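Local structure of core protein VP7 (Bluetongue virus, 1BVP) at residues Ala56-Met61 and Val322-Phe327; Ile159-Asn164 and Ala241-Gln246. The protein forms trimeric capsomers of the viral inner capsid that assemble on a VP3 scaffold, and takes part in binding to the host cell surface. All blocks are in the same frame, centred on the assembly; numbering follows the deposited sequence.

Interaction 1: residues Ala56-Met61 and Val322-Phe327; sequences AQRNEM and VLRPEF
Where helix 304-323 ends, its last turn and the extended chain that follows run past one side of helix 55-73, and three residues, L323, R58 and N59, carry most of the contact. R58 supplies the long arm. Its CG stands anti to the carbonyl carbon, and a bend at chi3 (-78°) turns the guanidinium so that NH1 reaches the end of the other helix. There NH1 gives an almost straight hydrogen bond to L323 O (2.8 Å, 164°), which lies in the guanidinium plane at its edge, and a weak, strongly bent one to R324 O at 2.9 Å. An arginine suits the spot, because carbonyls at a helix C terminus probably carry extra negative character and lack the usual helical donors. R324 marks that end: its positive phi (47°) takes the chain out of the helix into the extended run beyond.

The next residue of the helix, N59, reaches the extended chain two residues past R324 and grips E326 with both ends of its amide. Its OD1 accepts E326 N in plane, on a lone pair (2.9 Å), while the bond from ND2 to E326 O (3.0 Å) is bent and tilted. A primary amide is well suited to this, since its acceptor and donor engage the N-H and C=O of one extended residue. P325 lies obliquely across the N59 side chain.

L323 adds an apolar contact beside the carbonyl that R58 holds. Its CD1 rests against M61 CG at 3.9 Å, the two side chains crossing at about a right angle; L323 and P325 also touch F62, and M61 touches L18. The whole is a helix C terminus, ended by the left-handed residue R324 and bound by side chains of a neighbouring helix in VP7's alpha-helical domain.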
loop_
_atom_site.group_PDB
_atom_site.type_symbol
_atom_site.label_atom_id
_atom_site.label_comp_id
_atom_site.label_asym_id
_atom_site.label_seq_id
_atom_site.Cartn_x
_atom_site.Cartn_y
_atom_site.Cartn_z
ATOM N N ALA A 56 33.418 -21.248 2.153
ATOM C CA ALA A 56 32.975 -22.514 1.590
ATOM C C ALA A 56 31.759 -23.075 2.318
ATOM O O ALA A 56 30.863 -23.668 1.690
ATOM C CB ALA A 56 34.102 -23.502 1.583
ATOM N N GLN A 57 31.697 -22.841 3.629
ATOM C CA GLN A 57 30.570 -23.332 4.420
ATOM C C GLN A 57 29.308 -22.524 4.192
ATOM O O GLN A 57 28.194 -23.057 4.227
ATOM C CB GLN A 57 30.926 -23.351 5.890
ATOM C CG GLN A 57 31.952 -24.389 6.202
ATOM C CD GLN A 57 32.474 -24.300 7.621
ATOM O OE1 GLN A 57 32.704 -25.319 8.257
ATOM N NE2 GLN A 57 32.707 -23.083 8.109
ATOM N N ARG A 58 29.493 -21.229 3.985
ATOM C CA ARG A 58 28.395 -20.324 3.711
ATOM C C ARG A 58 27.783 -20.649 2.346
ATOM O O ARG A 58 26.569 -20.809 2.233
ATOM C CB ARG A 58 28.876 -18.882 3.801
ATOM C CG ARG A 58 29.088 -18.455 5.234
ATOM C CD ARG A 58 29.366 -16.988 5.374
ATOM N NE ARG A 58 30.743 -16.628 5.041
ATOM C CZ ARG A 58 31.099 -15.885 3.996
ATOM N NH1 ARG A 58 30.198 -15.423 3.155
ATOM N NH2 ARG A 58 32.357 -15.559 3.823
ATOM N N ASN A 59 28.628 -20.874 1.346
ATOM C CA ASN A 59 28.137 -21.228 0.025
ATOM C C ASN A 59 27.314 -22.499 0.099
ATOM O O ASN A 59 26.194 -22.598 -0.425
ATOM C CB ASN A 59 29.292 -21.462 -0.922
ATOM C CG ASN A 59 29.926 -20.187 -1.398
ATOM O OD1 ASN A 59 29.403 -19.090 -1.208
ATOM N ND2 ASN A 59 31.063 -20.321 -2.030
ATOM N N GLU A 60 27.859 -23.470 0.809
ATOM C CA GLU A 60 27.205 -24.762 0.948
ATOM C C GLU A 60 25.817 -24.631 1.604
ATOM O O GLU A 60 24.853 -25.270 1.169
ATOM C CB GLU A 60 28.140 -25.679 1.733
ATOM C CG GLU A 60 27.782 -27.126 1.689
ATOM C CD GLU A 60 28.494 -27.866 0.596
ATOM O OE1 GLU A 60 28.885 -27.202 -0.420
ATOM O OE2 GLU A 60 28.638 -29.118 0.778
ATOM N N MET A 61 25.701 -23.785 2.627
ATOM C CA MET A 61 24.407 -23.598 3.285
ATOM C C MET A 61 23.457 -22.863 2.349
ATOM O O MET A 61 22.268 -23.202 2.262
ATOM C CB MET A 61 24.534 -22.808 4.578
ATOM C CG MET A 61 23.190 -22.679 5.273
ATOM S SD MET A 61 23.277 -21.881 6.873
ATOM C CE MET A 61 23.226 -23.345 7.837
ATOM N N VAL A 322 22.317 -12.312 4.254
ATOM C CA VAL A 322 23.045 -12.651 5.477
ATOM C C VAL A 322 24.214 -13.624 5.264
ATOM O O VAL A 322 25.277 -13.384 5.808
ATOM C CB VAL A 322 22.140 -13.020 6.684
ATOM C CG1 VAL A 322 20.736 -12.520 6.461
ATOM C CG2 VAL A 322 22.172 -14.443 6.985
ATOM N N LEU A 323 24.065 -14.647 4.418
ATOM C CA LEU A 323 25.157 -15.587 4.146
ATOM C C LEU A 323 26.296 -15.052 3.273
ATOM O O LEU A 323 27.398 -15.570 3.332
ATOM C CB LEU A 323 24.631 -16.894 3.544
ATOM C CG LEU A 323 23.756 -17.697 4.530
ATOM C CD1 LEU A 323 23.302 -19.032 3.965
ATOM C CD2 LEU A 323 24.551 -17.929 5.793
ATOM N N ARG A 324 26.029 -14.026 2.460
ATOM C CA ARG A 324 27.010 -13.416 1.555
ATOM C C ARG A 324 27.806 -14.444 0.752
ATOM O O ARG A 324 29.037 -14.361 0.688
ATOM C CB ARG A 324 28.008 -12.510 2.281
ATOM C CG ARG A 324 27.649 -11.947 3.651
ATOM C CD ARG A 324 27.925 -10.446 3.732
ATOM N NE ARG A 324 26.809 -9.700 3.113
ATOM C CZ ARG A 324 26.804 -9.165 1.881
ATOM N NH1 ARG A 324 27.874 -9.265 1.084
ATOM N NH2 ARG A 324 25.696 -8.580 1.414
ATOM N N PRO A 325 27.121 -15.364 0.048
ATOM C CA PRO A 325 27.870 -16.363 -0.722
ATOM C C PRO A 325 28.583 -15.771 -1.933
ATOM O O PRO A 325 28.306 -14.637 -2.327
ATOM C CB PRO A 325 26.789 -17.359 -1.117
ATOM C CG PRO A 325 25.605 -16.524 -1.290
ATOM C CD PRO A 325 25.669 -15.521 -0.153
ATOM N N GLU A 326 29.556 -16.512 -2.463
ATOM C CA GLU A 326 30.336 -16.102 -3.628
ATOM C C GLU A 326 30.537 -17.291 -4.516
ATOM O O GLU A 326 31.220 -18.239 -4.166
ATOM C CB GLU A 326 31.711 -15.580 -3.252
ATOM C CG GLU A 326 31.708 -14.256 -2.523
ATOM C CD GLU A 326 33.116 -13.791 -2.178
ATOM O OE1 GLU A 326 34.048 -14.035 -2.995
ATOM O OE2 GLU A 326 33.293 -13.205 -1.080
ATOM N N PHE A 327 29.923 -17.249 -5.676
ATOM C CA PHE A 327 30.066 -18.330 -6.614
ATOM C C PHE A 327 29.862 -17.769 -8.005
ATOM O O PHE A 327 29.459 -16.616 -8.160
ATOM C CB PHE A 327 29.101 -19.458 -6.295
ATOM C CG PHE A 327 27.679 -19.038 -6.253
ATOM C CD1 PHE A 327 27.177 -18.347 -5.151
ATOM C CD2 PHE A 327 26.821 -19.346 -7.299
ATOM C CE1 PHE A 327 25.838 -17.970 -5.092
ATOM C CE2 PHE A 327 25.477 -18.975 -7.251
ATOM C CZ PHE A 327 24.989 -18.289 -6.150
#

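Interaction 2: residues Ile159-Asn164 and Ala241-Gln246; sequences IQVSLN and AMVQIQ
Six backbone hydrogen bonds stitch strand 158-163 to the start of strand 241-252, two at each of the pairs I159-I245, V161-V243 and L163-A241. L163 N to A241 O is the straightest (2.8 Å, 175°), whereas V161 N meets V243 O at 2.8 Å nearly along the C=O axis. The intervening residues turn their peptide groups outward: Q160 bonds to V152 and S162 to T150, while M242 pairs with I191, its N also bonding to T204 OG1, and Q244 with R189. Both strands are therefore interior members of the antiparallel sheet in VP7's jelly-roll beta-sandwich domain.

On the face shared with M242, the buried polar ends of Q160 and S162 are matched. Q160 OE1 accepts G139 N and its NE2 donates to Q137 O; S162 OG donates to F142 O. M242 bends at chi3 (102°), bringing M242 CE to 3.9 Å from Q160 CD and 3.6 Å from S162 OG, a place that a flexible thioether fills easily.

The residues on the other face, I159, V161, L163, A241, V243 and I245, are all apolar; the beta-branched valines and isoleucines favour extended backbone. V161 CG2 meets V243 CG2 side by side at 3.8 Å, and I159 CG1 lies against I245 CB at 3.7 Å.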
loop_
_atom_site.group_PDB
_atom_site.type_symbol
_atom_site.label_atom_id
_atom_site.label_comp_id
_atom_site.label_asym_id
_atom_site.label_seq_id
_atom_site.Cartn_x
_atom_site.Cartn_y
_atom_site.Cartn_z
ATOM N N ILE A 159 -16.035 11.238 -17.709
ATOM C CA ILE A 159 -16.905 11.449 -18.863
ATOM C C ILE A 159 -17.643 12.772 -18.622
ATOM O O ILE A 159 -17.743 13.260 -17.467
ATOM C CB ILE A 159 -17.956 10.332 -19.100
ATOM C CG1 ILE A 159 -19.084 10.420 -18.085
ATOM C CG2 ILE A 159 -17.309 8.968 -19.148
ATOM C CD1 ILE A 159 -20.349 9.813 -18.595
ATOM N N GLN A 160 -18.104 13.383 -19.712
ATOM C CA GLN A 160 -18.887 14.637 -19.644
ATOM C C GLN A 160 -20.045 14.410 -20.577
ATOM O O GLN A 160 -19.933 13.621 -21.533
ATOM C CB GLN A 160 -18.098 15.877 -20.062
ATOM C CG GLN A 160 -17.491 15.775 -21.438
ATOM C CD GLN A 160 -16.409 16.804 -21.669
ATOM O OE1 GLN A 160 -15.996 17.509 -20.759
ATOM N NE2 GLN A 160 -15.927 16.880 -22.893
ATOM N N VAL A 161 -21.182 14.984 -20.204
ATOM C CA VAL A 161 -22.414 14.855 -20.966
ATOM C C VAL A 161 -22.894 16.265 -21.319
ATOM O O VAL A 161 -22.907 17.159 -20.438
ATOM C CB VAL A 161 -23.527 14.185 -20.102
ATOM C CG1 VAL A 161 -24.664 13.722 -20.955
ATOM C CG2 VAL A 161 -22.978 13.057 -19.316
ATOM N N SER A 162 -23.223 16.466 -22.603
ATOM C CA SER A 162 -23.764 17.745 -23.110
ATOM C C SER A 162 -25.273 17.541 -23.214
ATOM O O SER A 162 -25.734 16.562 -23.818
ATOM C CB SER A 162 -23.265 18.049 -24.523
ATOM O OG SER A 162 -21.864 18.145 -24.605
ATOM N N LEU A 163 -26.044 18.436 -22.622
ATOM C CA LEU A 163 -27.506 18.334 -22.686
ATOM C C LEU A 163 -28.141 19.579 -23.361
ATOM O O LEU A 163 -27.830 20.732 -22.979
ATOM C CB LEU A 163 -28.111 18.259 -21.267
ATOM C CG LEU A 163 -27.953 17.212 -20.167
ATOM C CD1 LEU A 163 -28.582 15.918 -20.594
ATOM C CD2 LEU A 163 -26.503 17.048 -19.814
ATOM N N ASN A 164 -29.017 19.359 -24.349
ATOM C CA ASN A 164 -29.759 20.469 -24.985
ATOM C C ASN A 164 -30.781 20.962 -23.937
ATOM O O ASN A 164 -31.090 20.237 -22.964
ATOM C CB ASN A 164 -30.522 20.003 -26.234
ATOM C CG ASN A 164 -29.666 20.038 -27.495
ATOM O OD1 ASN A 164 -28.814 20.921 -27.669
ATOM N ND2 ASN A 164 -29.907 19.094 -28.394
ATOM N N ALA A 241 -26.578 22.613 -21.102
ATOM C CA ALA A 241 -25.928 22.228 -19.861
ATOM C C ALA A 241 -24.870 21.165 -20.099
ATOM O O ALA A 241 -24.904 20.438 -21.106
ATOM C CB ALA A 241 -26.964 21.708 -18.871
ATOM N N MET A 242 -23.887 21.129 -19.202
ATOM C CA MET A 242 -22.835 20.111 -19.239
ATOM C C MET A 242 -22.587 19.548 -17.843
ATOM O O MET A 242 -22.568 20.308 -16.854
ATOM C CB MET A 242 -21.542 20.669 -19.793
ATOM C CG MET A 242 -21.509 20.605 -21.257
ATOM S SD MET A 242 -19.903 20.937 -21.900
ATOM C CE MET A 242 -19.365 19.208 -22.271
ATOM N N VAL A 243 -22.500 18.225 -17.724
ATOM C CA VAL A 243 -22.183 17.653 -16.412
ATOM C C VAL A 243 -20.987 16.745 -16.562
ATOM O O VAL A 243 -20.786 16.186 -17.666
ATOM C CB VAL A 243 -23.359 16.828 -15.789
ATOM C CG1 VAL A 243 -24.617 17.652 -15.747
ATOM C CG2 VAL A 243 -23.591 15.550 -16.545
ATOM N N GLN A 244 -20.111 16.715 -15.543
ATOM C CA GLN A 244 -19.001 15.741 -15.582
ATOM C C GLN A 244 -19.316 14.647 -14.596
ATOM O O GLN A 244 -19.969 14.884 -13.568
ATOM C CB GLN A 244 -17.629 16.306 -15.293
ATOM C CG GLN A 244 -17.260 16.432 -13.877
ATOM C CD GLN A 244 -15.825 16.899 -13.738
ATOM O OE1 GLN A 244 -15.122 16.989 -14.733
ATOM N NE2 GLN A 244 -15.382 17.201 -12.510
ATOM N N ILE A 245 -18.997 13.427 -14.993
ATOM C CA ILE A 245 -19.205 12.274 -14.123
ATOM C C ILE A 245 -17.870 11.583 -14.000
ATOM O O ILE A 245 -17.265 11.166 -15.003
ATOM C CB ILE A 245 -20.224 11.307 -14.667
ATOM C CG1 ILE A 245 -21.596 11.985 -14.720
ATOM C CG2 ILE A 245 -20.277 10.107 -13.770
ATOM C CD1 ILE A 245 -22.643 11.147 -15.461
ATOM N N GLN A 246 -17.358 11.604 -12.774
ATOM C CA GLN A 246 -16.065 11.010 -12.441
ATOM C C GLN A 246 -16.161 9.634 -11.798
ATOM O O GLN A 246 -16.963 9.446 -10.868
ATOM C CB GLN A 246 -15.366 11.883 -11.432
ATOM C CG GLN A 246 -13.988 11.417 -11.124
ATOM C CD GLN A 246 -13.355 12.197 -9.984
ATOM O OE1 GLN A 246 -13.943 13.151 -9.459
ATOM N NE2 GLN A 246 -12.150 11.787 -9.586
#

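From the N terminus the chain first builds helices, and R58 and N59 on helix 55-73 lie in this part. It then enters the beta region, where strand 158-163 is laid down; 76 residues beyond 159-164, rich in strand and without helix, strand 241-252 returns to pair with it and closes the loop of interaction 2. The chain next goes back to helices, and the end of helix 304-323 meets helix 55-73, so interaction 1 closes a far larger loop of 260 residues with interaction 2 nested inside it. The centres lie about 64 Å apart. Interaction 1 joins parts of the helical domain that lie before and after the inserted beta domain; interaction 2 joins two strands within that insert.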